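Local atomic coordinates of exodeoxyribonuclease III (PDB entry 5J8N), a protein that probably cleaves DNA at abasic sites and trims duplex 3' ends, as a magnesium-dependent AP endonuclease and exonuclease of the DNase I-like fold. Residues 89-94 with 125-130; 59-64 with 82-87. The protein carries 3 engineered substitutions. One frame throughout, in Å; residues are numbered along the deposited sequence. Where two conformers were deposited one is given.

Contact 1. Residues 89-94 with 125-130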
# COMPACT_ATOMS: atom_id res chain seq x y z
N GLU A 89 -2.56 -1.97 20.28
CA GLU A 89 -3.77 -2.82 20.10
C GLU A 89 -4.86 -2.12 19.29
O GLU A 89 -5.49 -2.74 18.41
CB GLU A 89 -4.33 -3.29 21.46
CG GLU A 89 -5.46 -4.33 21.35
CD GLU A 89 -6.86 -3.72 21.12
OE1 GLU A 89 -7.13 -2.60 21.62
OE2 GLU A 89 -7.70 -4.37 20.45
N VAL A 90 -5.11 -0.84 19.55
CA VAL A 90 -6.24 -0.18 18.91
C VAL A 90 -6.01 -0.07 17.40
O VAL A 90 -6.99 0.00 16.62
CB VAL A 90 -6.52 1.21 19.56
CG1 VAL A 90 -5.40 2.20 19.22
CG2 VAL A 90 -7.87 1.73 19.15
N PHE A 91 -4.76 -0.15 16.93
CA PHE A 91 -4.49 -0.21 15.50
C PHE A 91 -4.31 -1.64 15.02
O PHE A 91 -4.82 -2.03 13.92
CB PHE A 91 -3.24 0.64 15.14
CG PHE A 91 -3.36 2.07 15.57
CD1 PHE A 91 -4.50 2.81 15.21
CD2 PHE A 91 -2.41 2.69 16.36
CE1 PHE A 91 -4.67 4.12 15.62
CE2 PHE A 91 -2.59 4.01 16.81
CZ PHE A 91 -3.74 4.73 16.44
N ASP A 92 -3.65 -2.48 15.80
CA ASP A 92 -3.36 -3.85 15.35
C ASP A 92 -4.68 -4.61 15.15
O ASP A 92 -4.75 -5.45 14.20
CB ASP A 92 -2.45 -4.61 16.36
CG ASP A 92 -1.05 -3.98 16.49
OD1 ASP A 92 -0.74 -3.06 15.79
OD2 ASP A 92 -0.33 -4.46 17.36
N ARG A 93 -5.71 -4.30 15.91
CA ARG A 93 -6.94 -5.08 15.86
C ARG A 93 -7.70 -4.85 14.53
O ARG A 93 -8.69 -5.55 14.26
CB ARG A 93 -7.85 -4.76 17.05
CG ARG A 93 -8.76 -3.53 16.91
CD ARG A 93 -9.89 -3.45 18.00
NE ARG A 93 -9.43 -2.92 19.28
CZ ARG A 93 -9.94 -1.87 19.93
NH1 ARG A 93 -10.96 -1.19 19.42
NH2 ARG A 93 -9.43 -1.49 21.08
N GLU A 94 -7.28 -3.88 13.74
CA GLU A 94 -7.92 -3.64 12.44
C GLU A 94 -7.19 -4.30 11.29
O GLU A 94 -7.64 -4.20 10.15
CB GLU A 94 -8.10 -2.15 12.21
CG GLU A 94 -9.11 -1.55 13.19
CD GLU A 94 -9.72 -0.23 12.72
OE1 GLU A 94 -9.43 0.27 11.61
OE2 GLU A 94 -10.47 0.37 13.57
N LYS A 125 -7.78 7.81 11.55
CA LYS A 125 -6.82 7.87 10.46
C LYS A 125 -5.59 8.73 10.82
O LYS A 125 -4.45 8.30 10.62
CB LYS A 125 -7.51 8.44 9.20
CG LYS A 125 -6.59 8.57 8.00
CD LYS A 125 -7.37 9.17 6.83
CE LYS A 125 -6.46 9.21 5.59
NZ LYS A 125 -7.17 9.89 4.45
N MET A 126 -5.83 9.92 11.36
CA MET A 126 -4.71 10.79 11.72
C MET A 126 -3.88 10.19 12.86
O MET A 126 -2.64 10.30 12.85
CB MET A 126 -5.22 12.17 12.07
CG MET A 126 -5.94 12.91 10.94
SD MET A 126 -4.96 13.09 9.42
CE MET A 126 -3.65 14.14 10.00
N ALA A 127 -4.53 9.54 13.82
CA ALA A 127 -3.80 8.89 14.91
C ALA A 127 -2.97 7.71 14.36
O ALA A 127 -1.83 7.44 14.79
CB ALA A 127 -4.78 8.41 15.96
N PHE A 128 -3.52 6.96 13.42
CA PHE A 128 -2.79 5.86 12.76
C PHE A 128 -1.58 6.42 12.05
O PHE A 128 -0.49 5.85 12.15
CB PHE A 128 -3.74 5.09 11.80
CG PHE A 128 -3.13 3.84 11.26
CD1 PHE A 128 -2.23 3.90 10.25
CD2 PHE A 128 -3.55 2.58 11.73
CE1 PHE A 128 -1.65 2.75 9.70
CE2 PHE A 128 -2.99 1.42 11.20
CZ PHE A 128 -2.03 1.51 10.18
N TYR A 129 -1.74 7.51 11.30
CA TYR A 129 -0.62 8.14 10.60
C TYR A 129 0.48 8.48 11.64
O TYR A 129 1.67 8.23 11.37
CB TYR A 129 -1.10 9.43 9.94
CG TYR A 129 -1.74 9.31 8.58
CD1 TYR A 129 -1.61 8.15 7.77
CD2 TYR A 129 -2.40 10.40 8.06
CE1 TYR A 129 -2.17 8.11 6.46
CE2 TYR A 129 -2.94 10.38 6.77
CZ TYR A 129 -2.82 9.23 5.99
OH TYR A 129 -3.36 9.24 4.72
N ASP A 130 0.11 9.06 12.79
CA ASP A 130 1.12 9.46 13.78
C ASP A 130 1.87 8.24 14.30
O ASP A 130 3.10 8.26 14.44
CB ASP A 130 0.44 10.17 14.94
CG ASP A 130 -0.02 11.57 14.59
OD1 ASP A 130 0.54 12.15 13.63
OD2 ASP A 130 -0.91 12.11 15.31
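Lys125 NZ forms a salt bridge to Glu177 OE2 and hydrogen bonds to Asn153 O and Thr154 OG1, while Ala127 and Phe128 of the same helix, 119-141, meet the ring of Phe91. The join belongs to the DNase I-like α/β sandwich: short helix 89-92 packs here on a long helix, and no hydrogen bond crosses between 89-94 and 125-130. Phe91 and Phe128 form an offset edge-to-face pair, the edge of Phe128 turned to the face of Phe91, with centroids 5.4 Å apart and planes at 79°. Phe128 CG stands anti to its own nitrogen (chi1 -171°), which sends its ring alongside Phe91, the two side chains sliding past each other in opposite directions. Phe128 CA sits over the Phe91 face in a CH-pi contact, 4.1 Å from the centroid and 23° off the ring normal. Putting an alanine in place of Phe91 would probably open a gap against the helix and deprive Phe128 of its aromatic mate. Tyr124 adds a second edge-to-face partner to Phe91, and Pro113 touches Phe128. At the tip of Phe91, CZ reaches Ala127 CB at 3.9 Å, and the same CZ lies 3.7 Å from Ala127 O.

Contact 2. Residues 59-64 with 82-87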
# COMPACT_ATOMS: atom_id res chain seq x y z
N TYR A 59 1.81 -14.46 3.70
CA TYR A 59 1.55 -14.04 5.10
C TYR A 59 0.40 -13.08 5.10
O TYR A 59 0.39 -12.15 4.29
CB TYR A 59 2.79 -13.39 5.73
CG TYR A 59 4.00 -14.29 5.56
CD1 TYR A 59 4.21 -15.35 6.40
CD2 TYR A 59 4.87 -14.10 4.49
CE1 TYR A 59 5.28 -16.21 6.20
CE2 TYR A 59 5.90 -14.96 4.30
CZ TYR A 59 6.12 -15.97 5.12
OH TYR A 59 7.15 -16.88 4.89
N PHE A 60 -0.58 -13.27 5.98
CA PHE A 60 -1.77 -12.44 6.00
C PHE A 60 -2.09 -12.01 7.41
O PHE A 60 -1.82 -12.80 8.38
CB PHE A 60 -3.00 -13.22 5.47
CG PHE A 60 -3.06 -13.28 3.96
CD1 PHE A 60 -2.34 -14.25 3.27
CD2 PHE A 60 -3.72 -12.27 3.25
CE1 PHE A 60 -2.38 -14.26 1.85
CE2 PHE A 60 -3.79 -12.28 1.85
CZ PHE A 60 -3.11 -13.28 1.16
N VAL A 61 -2.72 -10.85 7.53
CA VAL A 61 -3.30 -10.44 8.83
C VAL A 61 -4.74 -10.06 8.54
O VAL A 61 -5.05 -9.43 7.51
CB VAL A 61 -2.51 -9.30 9.48
CG1 VAL A 61 -2.53 -8.06 8.70
CG2 VAL A 61 -3.02 -9.05 10.94
N SER A 62 -5.60 -10.51 9.43
CA SER A 62 -7.04 -10.20 9.41
C SER A 62 -7.41 -9.23 10.51
O SER A 62 -6.84 -9.27 11.64
CB SER A 62 -7.86 -11.45 9.66
OG SER A 62 -8.13 -12.25 8.50
N ALA A 63 -8.41 -8.39 10.23
CA ALA A 63 -9.03 -7.59 11.25
C ALA A 63 -9.84 -8.44 12.17
O ALA A 63 -10.24 -9.56 11.82
CB ALA A 63 -9.93 -6.54 10.61
N GLU A 64 -10.13 -7.93 13.38
CA GLU A 64 -11.10 -8.57 14.25
C GLU A 64 -12.50 -8.55 13.67
O GLU A 64 -13.20 -9.53 13.73
CB GLU A 64 -11.09 -7.91 15.64
CG GLU A 64 -9.78 -8.15 16.39
CD GLU A 64 -9.83 -7.77 17.88
OE1 GLU A 64 -10.68 -6.95 18.30
OE2 GLU A 64 -8.97 -8.31 18.62
N LEU A 82 8.74 -11.59 10.66
CA LEU A 82 7.34 -11.38 10.33
C LEU A 82 6.70 -10.72 11.56
O LEU A 82 6.79 -11.31 12.65
CB LEU A 82 6.66 -12.73 10.00
CG LEU A 82 5.13 -12.69 9.92
CD1 LEU A 82 4.69 -11.90 8.70
CD2 LEU A 82 4.70 -14.14 9.84
N GLU A 83 6.05 -9.56 11.37
CA GLU A 83 5.32 -8.96 12.48
C GLU A 83 4.00 -8.42 11.99
O GLU A 83 3.95 -7.68 10.99
CB GLU A 83 6.13 -7.83 13.16
CG GLU A 83 7.43 -8.35 13.71
CD GLU A 83 8.16 -7.34 14.57
OE1 GLU A 83 7.67 -6.22 14.72
OE2 GLU A 83 9.22 -7.70 15.11
N LYS A 84 2.96 -8.87 12.67
CA LYS A 84 1.62 -8.45 12.34
C LYS A 84 1.30 -7.37 13.34
O LYS A 84 1.14 -7.63 14.54
CB LYS A 84 0.66 -9.64 12.40
CG LYS A 84 0.99 -10.68 11.33
CD LYS A 84 0.22 -11.97 11.52
CE LYS A 84 0.53 -12.95 10.38
NZ LYS A 84 -0.27 -14.22 10.46
N GLY A 85 1.32 -6.14 12.85
CA GLY A 85 0.86 -5.00 13.59
C GLY A 85 2.06 -4.20 14.07
O GLY A 85 3.22 -4.68 14.12
N MET A 86 1.78 -2.97 14.48
CA MET A 86 2.79 -2.08 15.03
C MET A 86 3.07 -2.28 16.51
O MET A 86 3.99 -1.67 17.07
CB MET A 86 2.39 -0.62 14.82
CG MET A 86 2.43 -0.18 13.41
SD MET A 86 1.98 1.59 13.16
CE MET A 86 0.18 1.59 13.27
N GLY A 87 2.24 -3.10 17.15
CA GLY A 87 2.29 -3.29 18.58
C GLY A 87 1.45 -2.32 19.40
O GLY A 87 1.74 -2.05 20.56
O HOH W 1 0.24 -15.75 7.96
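Two edge strands, one from each sheet of the sandwich, face each other here: 59-61 and 82-84 run nearly parallel, their axes 17° apart in direction and 8.3 Å apart at closest approach. At that spacing side chains bridge the gap. Tyr59 meets Leu82 through the leucine's two methyls, Leu82 CD2 lying 3.7 Å from Tyr59 CD1 and Leu82 CD1 3.8 Å from Tyr59 CB. Because Leu82 CG is anti to the backbone nitrogen (chi1 168°), the forked end projects across to the base of the tyrosine, the two side chains passing at a slant. Further along, Val61 CG2 rests 4.0 Å from Lys84 CB, and these two side chains run past each other in opposite directions.

Strand 57-61 is outermost in its six-stranded sheet within this chain; Tyr59 and Val61 make backbone hydrogen bonds to Thr73 and Val71 of strand 71-75, whereas Phe60 N is met by a water and Phe60 O by the end of Lys84. The Lys84 chain is extended beyond CG and brings NZ to Phe60 O at 3.0 Å, a weak hydrogen bond. A water accepts from both Lys84 NZ, at 3.0 Å, and Phe60 N, at 3.3 Å, closing a small ring at the strand edge. Lys84 has two conformers, so this bridge may be only partly occupied. Phe60 starts out away from 82-87 at its CB, and its ring meets that of Phe74 with planes at about 85°.

In the fold
Contact 2 comes first along the chain and closes before contact 1 opens; strand 81-84 runs almost directly into helix 89-92. The centres of the two contacts lie about 12 Å apart on the same side of the chain's centre. The two contacts join directly through a probable hydrogen bond between Arg93 O and Glu64 N, 2.9 Å, and Met86 of contact 2 packs on Phe128 of contact 1. Contact 2 brings an edge strand of one sheet against an edge strand of the other, and contact 1 sets the helix that follows strand 81-84 on the long helix 119-141. The predicted active-site Tyr111 is near both, its side chain about 7 Å from that of Phe128 and about 8 Å from that of Val61.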